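Long-range contacts in acetoin utilization protein (Exiguobacterium sibiricum, PDB 2Q04), which is named for acetoin utilization and probably acts as a GNAT-family acetyltransferase, moving an acetyl group from acetyl-CoA to an acceptor: residues T134-W138 with D172-S177; G163-P169 with C182-I187; G74-F78 with L116-M121. Residues are numbered along the deposited sequence.

All three contacts reach the same mixed sheet. Contact 3 comes first along the chain, packing helix 112-121 on strand 71-79. Contacts 1 and 2 follow, with segments that alternate: strand 130-135, strand 166-168, helix 173-176, strand 182-187. The centres of contacts 1 and 2 are about 14 Å apart, and they touch directly, since Glu135 N probably bonds to Cys182 O at 3.1 Å. Contact 3 lies about 15 Å from contact 2 and about 22 Å from contact 1 (centre to centre). It meets contact 2 through Arg186 NE and Met121 SE, 3.7 Å apart. This order fits a GNAT fold, with a central helix-covered sheet extended by a C-terminal antiparallel pair.

Contact 1 (T134-W138 with D172-S177); sequences TEYYW and DPEIAS. With CA (calcium ion), chain G; EDO (1,2-ethanediol), chain J.
Thr134 and Glu135 are extended and end strand 130-135; Tyr136 keeps extended angles (phi/psi -120/139), and the chain then turns into a 3-10 segment at Tyr137-Trp138. Opposite lies the short helix 173-176, N-capped by Asp172, whose OD2 accepts from Ile175 N at 3.3 Å. The closest CA pair is Tyr136-Ile175, 7.0 Å. Thr134 (chi1 p) sets CG2 3.8 Å from Ile175 CD1, an apolar contact, while its carbonyl O binds calcium at 2.5 Å and its N donates to water 1 at 2.8 Å. Glu135 points away from the helix; its OE2 accepts from water 2 at 2.7 Å, and waters 1, 2 and 3 all bind the calcium. Tyr136 (chi1 m, chi2 -98°) adds a second apolar contact, CE1 3.8 Å from Ile175 CG1; its OH lies 3.8 Å from Glu174 OE1. Trp138 (chi1 p, chi2 74°) brings CZ3 to 4.2 Å from Ser177 OG, which meets the ring edge and itself donates to Glu174 O at 2.8 Å. No hydrogen bond crosses between the segments. Gly99 O, on the parallel strand 95-103, also binds the ion, which thus sits between two strands that in GNAT relatives splay apart around acetyl-CoA. Glu135 touches helix 149-162 and pairs through its backbone with Cys182 of strand 182-187, while Thr134 and Ile175 both pack on the loop residue Trp87.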
loop_
_atom_site.group_PDB
_atom_site.type_symbol
_atom_site.label_atom_id
_atom_site.label_comp_id
_atom_site.label_asym_id
_atom_site.label_seq_id
_atom_site.Cartn_x
_atom_site.Cartn_y
_atom_site.Cartn_z
ATOM N N THR A 134 -5.364 -4.135 2.637
ATOM C CA THR A 134 -6.810 -4.096 2.754
ATOM C C THR A 134 -7.340 -2.861 2.075
ATOM O O THR A 134 -6.770 -1.782 2.215
ATOM C CB THR A 134 -7.233 -4.045 4.205
ATOM O OG1 THR A 134 -6.555 -2.962 4.859
ATOM C CG2 THR A 134 -6.898 -5.346 4.905
ATOM N N GLU A 135 -8.439 -3.017 1.334
ATOM C CA GLU A 135 -9.074 -1.891 0.620
ATOM C C GLU A 135 -10.573 -1.873 0.920
ATOM O O GLU A 135 -11.248 -2.874 0.751
ATOM C CB GLU A 135 -8.836 -2.016 -0.895
ATOM C CG GLU A 135 -7.386 -1.683 -1.341
ATOM C CD GLU A 135 -7.069 -0.179 -1.277
ATOM O OE1 GLU A 135 -8.015 0.626 -1.352
ATOM O OE2 GLU A 135 -5.867 0.191 -1.154
ATOM N N TYR A 136 -11.071 -0.725 1.388
ATOM C CA TYR A 136 -12.464 -0.570 1.755
ATOM C C TYR A 136 -13.118 0.528 0.920
ATOM O O TYR A 136 -12.555 1.613 0.766
ATOM C CB TYR A 136 -12.575 -0.202 3.222
ATOM C CG TYR A 136 -11.833 -1.127 4.148
ATOM C CD1 TYR A 136 -12.497 -2.153 4.818
ATOM C CD2 TYR A 136 -10.478 -0.963 4.383
ATOM C CE1 TYR A 136 -11.821 -2.999 5.698
ATOM C CE2 TYR A 136 -9.787 -1.811 5.254
ATOM C CZ TYR A 136 -10.469 -2.820 5.910
ATOM O OH TYR A 136 -9.804 -3.639 6.780
ATOM N N TYR A 137 -14.355 0.284 0.478
ATOM C CA TYR A 137 -15.062 1.221 -0.422
ATOM C C TYR A 137 -15.126 2.656 0.156
ATOM O O TYR A 137 -15.179 3.638 -0.599
ATOM C CB TYR A 137 -16.498 0.724 -0.712
ATOM C CG TYR A 137 -17.522 1.230 0.295
ATOM C CD1 TYR A 137 -18.018 2.537 0.217
ATOM C CD2 TYR A 137 -17.958 0.427 1.344
ATOM C CE1 TYR A 137 -18.919 3.021 1.147
ATOM C CE2 TYR A 137 -18.885 0.902 2.277
ATOM C CZ TYR A 137 -19.343 2.206 2.182
ATOM O OH TYR A 137 -20.242 2.698 3.112
ATOM N N TRP A 138 -15.143 2.765 1.491
ATOM C CA TRP A 138 -15.365 4.071 2.163
ATOM C C TRP A 138 -14.128 5.029 2.179
ATOM O O TRP A 138 -14.187 6.110 2.773
ATOM C CB TRP A 138 -15.925 3.871 3.597
ATOM C CG TRP A 138 -15.127 2.907 4.469
ATOM C CD1 TRP A 138 -13.924 3.143 5.055
ATOM C CD2 TRP A 138 -15.529 1.593 4.894
ATOM N NE1 TRP A 138 -13.526 2.046 5.784
ATOM C CE2 TRP A 138 -14.505 1.088 5.713
ATOM C CE3 TRP A 138 -16.640 0.790 4.637
ATOM C CZ2 TRP A 138 -14.562 -0.192 6.284
ATOM C CZ3 TRP A 138 -16.697 -0.491 5.211
ATOM C CH2 TRP A 138 -15.671 -0.959 6.019
ATOM N N ASP A 172 -12.912 -11.912 7.650
ATOM C CA ASP A 172 -12.793 -10.682 8.422
ATOM C C ASP A 172 -14.101 -9.899 8.320
ATOM O O ASP A 172 -14.545 -9.583 7.224
ATOM C CB ASP A 172 -11.647 -9.822 7.896
ATOM C CG ASP A 172 -11.504 -8.508 8.659
ATOM O OD1 ASP A 172 -11.336 -8.556 9.897
ATOM O OD2 ASP A 172 -11.532 -7.433 8.015
ATOM N N PRO A 173 -14.726 -9.593 9.472
ATOM C CA PRO A 173 -16.019 -8.918 9.470
ATOM C C PRO A 173 -16.052 -7.624 8.635
ATOM O O PRO A 173 -16.966 -7.430 7.857
ATOM C CB PRO A 173 -16.250 -8.605 10.948
ATOM C CG PRO A 173 -15.482 -9.627 11.667
ATOM C CD PRO A 173 -14.272 -9.891 10.842
ATOM N N GLU A 174 -15.063 -6.759 8.814
ATOM C CA GLU A 174 -15.048 -5.463 8.117
ATOM C C GLU A 174 -14.957 -5.636 6.594
ATOM O O GLU A 174 -15.712 -5.014 5.840
ATOM C CB GLU A 174 -13.885 -4.580 8.608
ATOM C CG GLU A 174 -14.153 -3.857 9.949
ATOM C CD GLU A 174 -12.933 -3.052 10.450
ATOM O OE1 GLU A 174 -12.073 -2.688 9.620
ATOM O OE2 GLU A 174 -12.855 -2.769 11.660
ATOM N N ILE A 175 -14.031 -6.457 6.148
ATOM C CA ILE A 175 -13.895 -6.725 4.727
ATOM C C ILE A 175 -15.115 -7.457 4.181
ATOM O O ILE A 175 -15.646 -7.091 3.134
ATOM C CB ILE A 175 -12.633 -7.538 4.436
ATOM C CG1 ILE A 175 -11.408 -6.642 4.569
ATOM C CG2 ILE A 175 -12.695 -8.138 3.025
ATOM C CD1 ILE A 175 -10.136 -7.372 4.513
ATOM N N ALA A 176 -15.593 -8.452 4.931
ATOM C CA ALA A 176 -16.719 -9.262 4.503
ATOM C C ALA A 176 -18.014 -8.457 4.413
ATOM O O ALA A 176 -18.957 -8.870 3.737
ATOM C CB ALA A 176 -16.901 -10.436 5.445
ATOM N N SER A 177 -18.058 -7.308 5.089
ATOM C CA SER A 177 -19.301 -6.519 5.200
ATOM C C SER A 177 -19.822 -6.015 3.841
ATOM O O SER A 177 -20.978 -5.611 3.724
ATOM C CB SER A 177 -19.081 -5.315 6.109
ATOM O OG SER A 177 -18.391 -4.283 5.427
HETATM CA CA CA G . -5.247 -0.112 3.149
HETATM C C1 EDO J . -7.851 4.474 -3.022
HETATM O O1 EDO J . -7.715 3.086 -3.405
HETATM C C2 EDO J . -7.107 4.740 -1.729
HETATM O O2 EDO J . -7.603 5.933 -1.126
HETATM O O HOH W 1 -3.757 -2.179 3.878
HETATM O O HOH W 2 -4.395 -0.675 0.937
HETATM O O HOH W 3 -6.428 0.808 5.422
#

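Contact 2 (G163-P169 with C182-I187); sequences GGLVFFP and CLMARI
Segment 163-169 leaves helix 149-162 through a Schellman motif at Gly164 (phi/psi 98/-5), where a CB would clash with Arg186 NE, and then extends as strand 166-168 against strand 182-187. The strand axes approach to 4.4 Å at 128°, antiparallel but strongly skewed. Val166 and Ala185 form a hydrogen-bonded pair, Val166 N to Ala185 O at 3.0 Å and Ala185 N to Val166 O at 2.9 Å. Phe167 faces Met184 as a non-hydrogen-bonded pair, CA atoms 4.2 Å apart. Further on, Phe168 N donates to Leu183 O (2.9 Å), but water 4 bridges Phe168 O (3.0 Å) and Leu183 N (2.7 Å). On the face of Val166, Phe168, Leu183 and Ala185, the Phe168 ring (chi1 m) sets CE2 3.8 Å from Ala185 CB and meets Phe199 edge-to-face. On the Phe167 and Met184 face, the selenomethionine CE reaches Leu165 CB at 3.9 Å, and Phe167 CD1 lies 3.6 Å from Cys182 CB. Arg186 (chi1-chi3 t) runs alongside Gly164, CG 3.5 Å from Gly164 O, with a weak bond from NE to Gly163 O (3.0 Å) and a salt bridge to Glu127. With strand 182-187 inserted between strands 130-135 and 166-168, this antiparallel order is that of the C-terminal end of the GNAT fold.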
loop_
_atom_site.group_PDB
_atom_site.type_symbol
_atom_site.label_atom_id
_atom_site.label_comp_id
_atom_site.label_asym_id
_atom_site.label_seq_id
_atom_site.Cartn_x
_atom_site.Cartn_y
_atom_site.Cartn_z
ATOM N N GLY A 163 1.622 -5.027 -8.967
ATOM C CA GLY A 163 2.603 -5.018 -7.873
ATOM C C GLY A 163 2.836 -6.407 -7.277
ATOM O O GLY A 163 3.626 -6.566 -6.354
ATOM N N GLY A 164 2.112 -7.404 -7.788
ATOM C CA GLY A 164 2.263 -8.783 -7.326
ATOM C C GLY A 164 1.216 -9.216 -6.307
ATOM O O GLY A 164 1.197 -10.373 -5.894
ATOM N N LEU A 165 0.360 -8.284 -5.885
ATOM C CA LEU A 165 -0.709 -8.603 -4.933
ATOM C C LEU A 165 -1.880 -9.309 -5.633
ATOM O O LEU A 165 -2.273 -8.935 -6.727
ATOM C CB LEU A 165 -1.214 -7.332 -4.213
ATOM C CG LEU A 165 -0.309 -6.816 -3.084
ATOM C CD1 LEU A 165 0.853 -6.028 -3.649
ATOM C CD2 LEU A 165 -1.088 -5.974 -2.100
ATOM N N VAL A 166 -2.443 -10.313 -4.956
ATOM C CA VAL A 166 -3.559 -11.084 -5.467
ATOM C C VAL A 166 -4.670 -11.131 -4.429
ATOM O O VAL A 166 -4.397 -11.161 -3.241
ATOM C CB VAL A 166 -3.113 -12.575 -5.747
ATOM C CG1 VAL A 166 -4.156 -13.310 -6.528
ATOM C CG2 VAL A 166 -1.794 -12.609 -6.468
ATOM N N PHE A 167 -5.925 -11.183 -4.893
ATOM C CA PHE A 167 -7.078 -11.261 -4.008
ATOM C C PHE A 167 -7.082 -12.556 -3.215
ATOM O O PHE A 167 -6.781 -13.621 -3.755
ATOM C CB PHE A 167 -8.358 -11.163 -4.813
ATOM C CG PHE A 167 -9.588 -11.439 -4.020
ATOM C CD1 PHE A 167 -10.257 -10.419 -3.387
ATOM C CD2 PHE A 167 -10.079 -12.739 -3.902
ATOM C CE1 PHE A 167 -11.398 -10.676 -2.656
ATOM C CE2 PHE A 167 -11.212 -12.999 -3.176
ATOM C CZ PHE A 167 -11.880 -11.972 -2.558
ATOM N N PHE A 168 -7.415 -12.448 -1.919
ATOM C CA PHE A 168 -7.589 -13.621 -1.044
ATOM C C PHE A 168 -8.907 -13.511 -0.294
ATOM O O PHE A 168 -9.228 -12.450 0.246
ATOM C CB PHE A 168 -6.441 -13.724 -0.033
ATOM C CG PHE A 168 -5.170 -14.264 -0.616
ATOM C CD1 PHE A 168 -4.969 -15.630 -0.722
ATOM C CD2 PHE A 168 -4.172 -13.410 -1.054
ATOM C CE1 PHE A 168 -3.801 -16.131 -1.262
ATOM C CE2 PHE A 168 -2.988 -13.913 -1.583
ATOM C CZ PHE A 168 -2.811 -15.270 -1.691
ATOM N N PRO A 169 -9.698 -14.603 -0.280
ATOM C CA PRO A 169 -10.911 -14.610 0.527
ATOM C C PRO A 169 -10.603 -14.446 1.998
ATOM O O PRO A 169 -9.514 -14.789 2.442
ATOM C CB PRO A 169 -11.509 -16.005 0.260
ATOM C CG PRO A 169 -10.913 -16.451 -0.995
ATOM C CD PRO A 169 -9.551 -15.846 -1.055
ATOM N N CYS A 182 -11.850 -5.820 -0.142
ATOM C CA CYS A 182 -11.022 -6.978 -0.385
ATOM C C CYS A 182 -9.698 -6.988 0.365
ATOM O O CYS A 182 -9.158 -5.952 0.739
ATOM C CB CYS A 182 -10.758 -7.145 -1.897
ATOM S SG CYS A 182 -9.735 -5.842 -2.659
ATOM N N LEU A 183 -9.218 -8.191 0.613
ATOM C CA LEU A 183 -7.901 -8.419 1.121
ATOM C C LEU A 183 -7.074 -8.927 -0.025
ATOM O O LEU A 183 -7.510 -9.794 -0.776
ATOM C CB LEU A 183 -7.941 -9.483 2.230
ATOM C CG LEU A 183 -6.621 -10.170 2.608
ATOM C CD1 LEU A 183 -5.680 -9.202 3.345
ATOM C CD2 LEU A 183 -6.919 -11.387 3.463
HETATM N N MSE A 184 -5.899 -8.378 -0.186
HETATM C CA MSE A 184 -4.979 -8.849 -1.208
HETATM C C MSE A 184 -3.635 -9.022 -0.589
HETATM O O MSE A 184 -3.346 -8.421 0.442
HETATM C CB MSE A 184 -4.889 -7.851 -2.364
HETATM C CG MSE A 184 -6.191 -7.587 -3.044
HETATM SE SE MSE A 184 -5.990 -6.409 -4.510
HETATM C CE MSE A 184 -4.883 -7.532 -5.646
ATOM N N ALA A 185 -2.791 -9.828 -1.211
ATOM C CA ALA A 185 -1.465 -10.052 -0.673
ATOM C C ALA A 185 -0.468 -10.542 -1.707
ATOM O O ALA A 185 -0.810 -11.267 -2.613
ATOM C CB ALA A 185 -1.526 -11.012 0.482
ATOM N N ARG A 186 0.785 -10.139 -1.521
ATOM C CA ARG A 186 1.881 -10.571 -2.360
ATOM C C ARG A 186 2.800 -11.438 -1.540
ATOM O O ARG A 186 3.396 -10.968 -0.556
ATOM C CB ARG A 186 2.660 -9.360 -2.889
ATOM C CG ARG A 186 3.880 -9.709 -3.778
ATOM C CD ARG A 186 4.760 -8.469 -3.987
ATOM N NE ARG A 186 5.615 -8.542 -5.186
ATOM C CZ ARG A 186 6.824 -9.096 -5.225
ATOM N NH1 ARG A 186 7.318 -9.711 -4.163
ATOM N NH2 ARG A 186 7.514 -9.080 -6.348
ATOM N N ILE A 187 2.892 -12.715 -1.907
ATOM C CA ILE A 187 3.773 -13.653 -1.211
ATOM C C ILE A 187 5.138 -13.675 -1.888
ATOM O O ILE A 187 5.290 -14.211 -2.991
ATOM C CB ILE A 187 3.192 -15.097 -1.200
ATOM C CG1 ILE A 187 1.840 -15.120 -0.480
ATOM C CG2 ILE A 187 4.184 -16.074 -0.512
ATOM C CD1 ILE A 187 1.073 -16.422 -0.652
HETATM O O HOH W 4 -11.024 -10.177 0.804
#

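Contact 3 (G74-F78 with L116-M121); sequences GYVTF and LLEVSM
Helix 116-121, the latter part of helix 112-121, lies across strand 74-78 with an axis separation of 9.0 Å and a crossing angle of -41°, the two N-to-C directions running broadly the same way. Val76 and Leu116 have the closest CA atoms, 6.6 Å apart. Val76 and Phe78 direct their CA-to-CB bonds at the helix, whereas Tyr75 and Thr77 point away from it and their side chains touch helix 45-56. Leu116 points at the strand with chi1 between wells (-131°): CG lies 3.8 Å from Val76 CG1, and CD2 is 3.5 Å from Tyr75 O and 4.2 Å from Gly74 C, at the edge of van der Waals contact with the glycine. Leu117 (m, t) starts sideways, yet its CD2 reaches within 4.3 Å of Val76 CG2 and the side chain also packs on Leu98 of strand 95-103. Ser120, one turn after Leu116, faces the sheet again with chi1 m; its OG is 3.4 Å from Val76 CG1 and 3.4 Å from Phe78 CE2, close to the plane of the ring (Phe78 chi1 m). Selenomethionine Met121 (m, m, t) places CE 4.2 Å from Phe78 CE1, and both residues touch Met126. In the GNAT fold this is the helix that follows the fourth core strand and whose N-terminal end, in relatives, receives the acetyl-CoA pyrophosphate. Because no hydrogen bond joins strand and helix, and Ser120 OG donates within its own helix to Leu116 O at 2.9 Å, the buried hydroxyl is satisfied locally and the interface is held together by apolar contact.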
loop_
_atom_site.group_PDB
_atom_site.type_symbol
_atom_site.label_atom_id
_atom_site.label_comp_id
_atom_site.label_asym_id
_atom_site.label_seq_id
_atom_site.Cartn_x
_atom_site.Cartn_y
_atom_site.Cartn_z
ATOM N N GLY A 74 1.581 11.695 -5.124
ATOM C CA GLY A 74 1.187 10.330 -4.922
ATOM C C GLY A 74 2.166 9.620 -4.013
ATOM O O GLY A 74 3.306 10.047 -3.866
ATOM N N TYR A 75 1.719 8.534 -3.397
ATOM C CA TYR A 75 2.566 7.770 -2.504
ATOM C C TYR A 75 2.030 6.366 -2.296
ATOM O O TYR A 75 0.873 6.073 -2.603
ATOM C CB TYR A 75 2.673 8.466 -1.152
ATOM C CG TYR A 75 1.347 8.576 -0.420
ATOM C CD1 TYR A 75 0.853 7.509 0.333
ATOM C CD2 TYR A 75 0.591 9.752 -0.474
ATOM C CE1 TYR A 75 -0.363 7.605 1.005
ATOM C CE2 TYR A 75 -0.625 9.858 0.194
ATOM C CZ TYR A 75 -1.096 8.781 0.934
ATOM O OH TYR A 75 -2.293 8.873 1.598
ATOM N N VAL A 76 2.883 5.504 -1.760
ATOM C CA VAL A 76 2.479 4.195 -1.331
ATOM C C VAL A 76 3.274 3.858 -0.082
ATOM O O VAL A 76 4.485 4.121 -0.023
ATOM C CB VAL A 76 2.702 3.123 -2.439
ATOM C CG1 VAL A 76 4.173 3.020 -2.811
ATOM C CG2 VAL A 76 2.168 1.776 -1.988
ATOM N N THR A 77 2.582 3.320 0.942
ATOM C CA THR A 77 3.196 3.102 2.269
ATOM C C THR A 77 3.325 1.633 2.616
ATOM O O THR A 77 2.515 0.813 2.197
ATOM C CB THR A 77 2.379 3.773 3.382
ATOM O OG1 THR A 77 1.181 3.021 3.622
ATOM C CG2 THR A 77 2.025 5.195 3.009
ATOM N N PHE A 78 4.366 1.310 3.394
ATOM C CA PHE A 78 4.574 -0.040 3.896
ATOM C C PHE A 78 4.979 0.032 5.324
ATOM O O PHE A 78 5.803 0.861 5.697
ATOM C CB PHE A 78 5.661 -0.758 3.107
ATOM C CG PHE A 78 5.350 -0.921 1.693
ATOM C CD1 PHE A 78 4.711 -2.063 1.238
ATOM C CD2 PHE A 78 5.674 0.078 0.777
ATOM C CE1 PHE A 78 4.396 -2.212 -0.113
ATOM C CE2 PHE A 78 5.370 -0.065 -0.563
ATOM C CZ PHE A 78 4.735 -1.215 -1.012
ATOM N N LEU A 116 4.464 3.201 -8.954
ATOM C CA LEU A 116 4.660 3.330 -7.533
ATOM C C LEU A 116 4.922 1.939 -6.943
ATOM O O LEU A 116 5.849 1.755 -6.151
ATOM C CB LEU A 116 3.413 3.944 -6.899
ATOM C CG LEU A 116 3.563 5.127 -5.949
ATOM C CD1 LEU A 116 4.618 6.052 -6.363
ATOM C CD2 LEU A 116 2.226 5.861 -5.865
ATOM N N LEU A 117 4.135 0.949 -7.383
ATOM C CA LEU A 117 4.286 -0.427 -6.902
ATOM C C LEU A 117 5.542 -1.090 -7.473
ATOM O O LEU A 117 6.217 -1.846 -6.775
ATOM C CB LEU A 117 3.046 -1.269 -7.251
ATOM C CG LEU A 117 1.727 -0.933 -6.513
ATOM C CD1 LEU A 117 0.563 -1.723 -7.120
ATOM C CD2 LEU A 117 1.838 -1.206 -5.024
ATOM N N GLU A 118 5.845 -0.813 -8.748
ATOM C CA GLU A 118 7.054 -1.364 -9.394
ATOM C C GLU A 118 8.317 -0.973 -8.631
ATOM O O GLU A 118 9.139 -1.817 -8.303
ATOM C CB GLU A 118 7.176 -0.873 -10.843
ATOM C CG GLU A 118 6.312 -1.616 -11.849
ATOM C CD GLU A 118 6.519 -1.111 -13.290
ATOM O OE1 GLU A 118 7.672 -0.732 -13.640
ATOM O OE2 GLU A 118 5.536 -1.105 -14.068
ATOM N N VAL A 119 8.474 0.322 -8.390
ATOM C CA VAL A 119 9.650 0.843 -7.709
ATOM C C VAL A 119 9.730 0.316 -6.272
ATOM O O VAL A 119 10.822 0.117 -5.733
ATOM C CB VAL A 119 9.643 2.397 -7.700
ATOM C CG1 VAL A 119 10.800 2.943 -6.858
ATOM C CG2 VAL A 119 9.720 2.928 -9.117
ATOM N N SER A 120 8.571 0.069 -5.671
ATOM C CA SER A 120 8.512 -0.498 -4.331
ATOM C C SER A 120 9.082 -1.928 -4.290
ATOM O O SER A 120 9.743 -2.303 -3.324
ATOM C CB SER A 120 7.069 -0.493 -3.807
ATOM O OG SER A 120 6.619 0.829 -3.545
HETATM N N MSE A 121 8.846 -2.705 -5.355
HETATM C CA MSE A 121 9.275 -4.119 -5.398
HETATM C C MSE A 121 10.676 -4.307 -5.991
HETATM O O MSE A 121 11.177 -5.427 -6.045
HETATM C CB MSE A 121 8.269 -4.963 -6.196
HETATM C CG MSE A 121 6.859 -4.925 -5.646
HETATM SE SE MSE A 121 6.781 -5.370 -3.767
HETATM C CE MSE A 121 5.048 -4.774 -3.408
#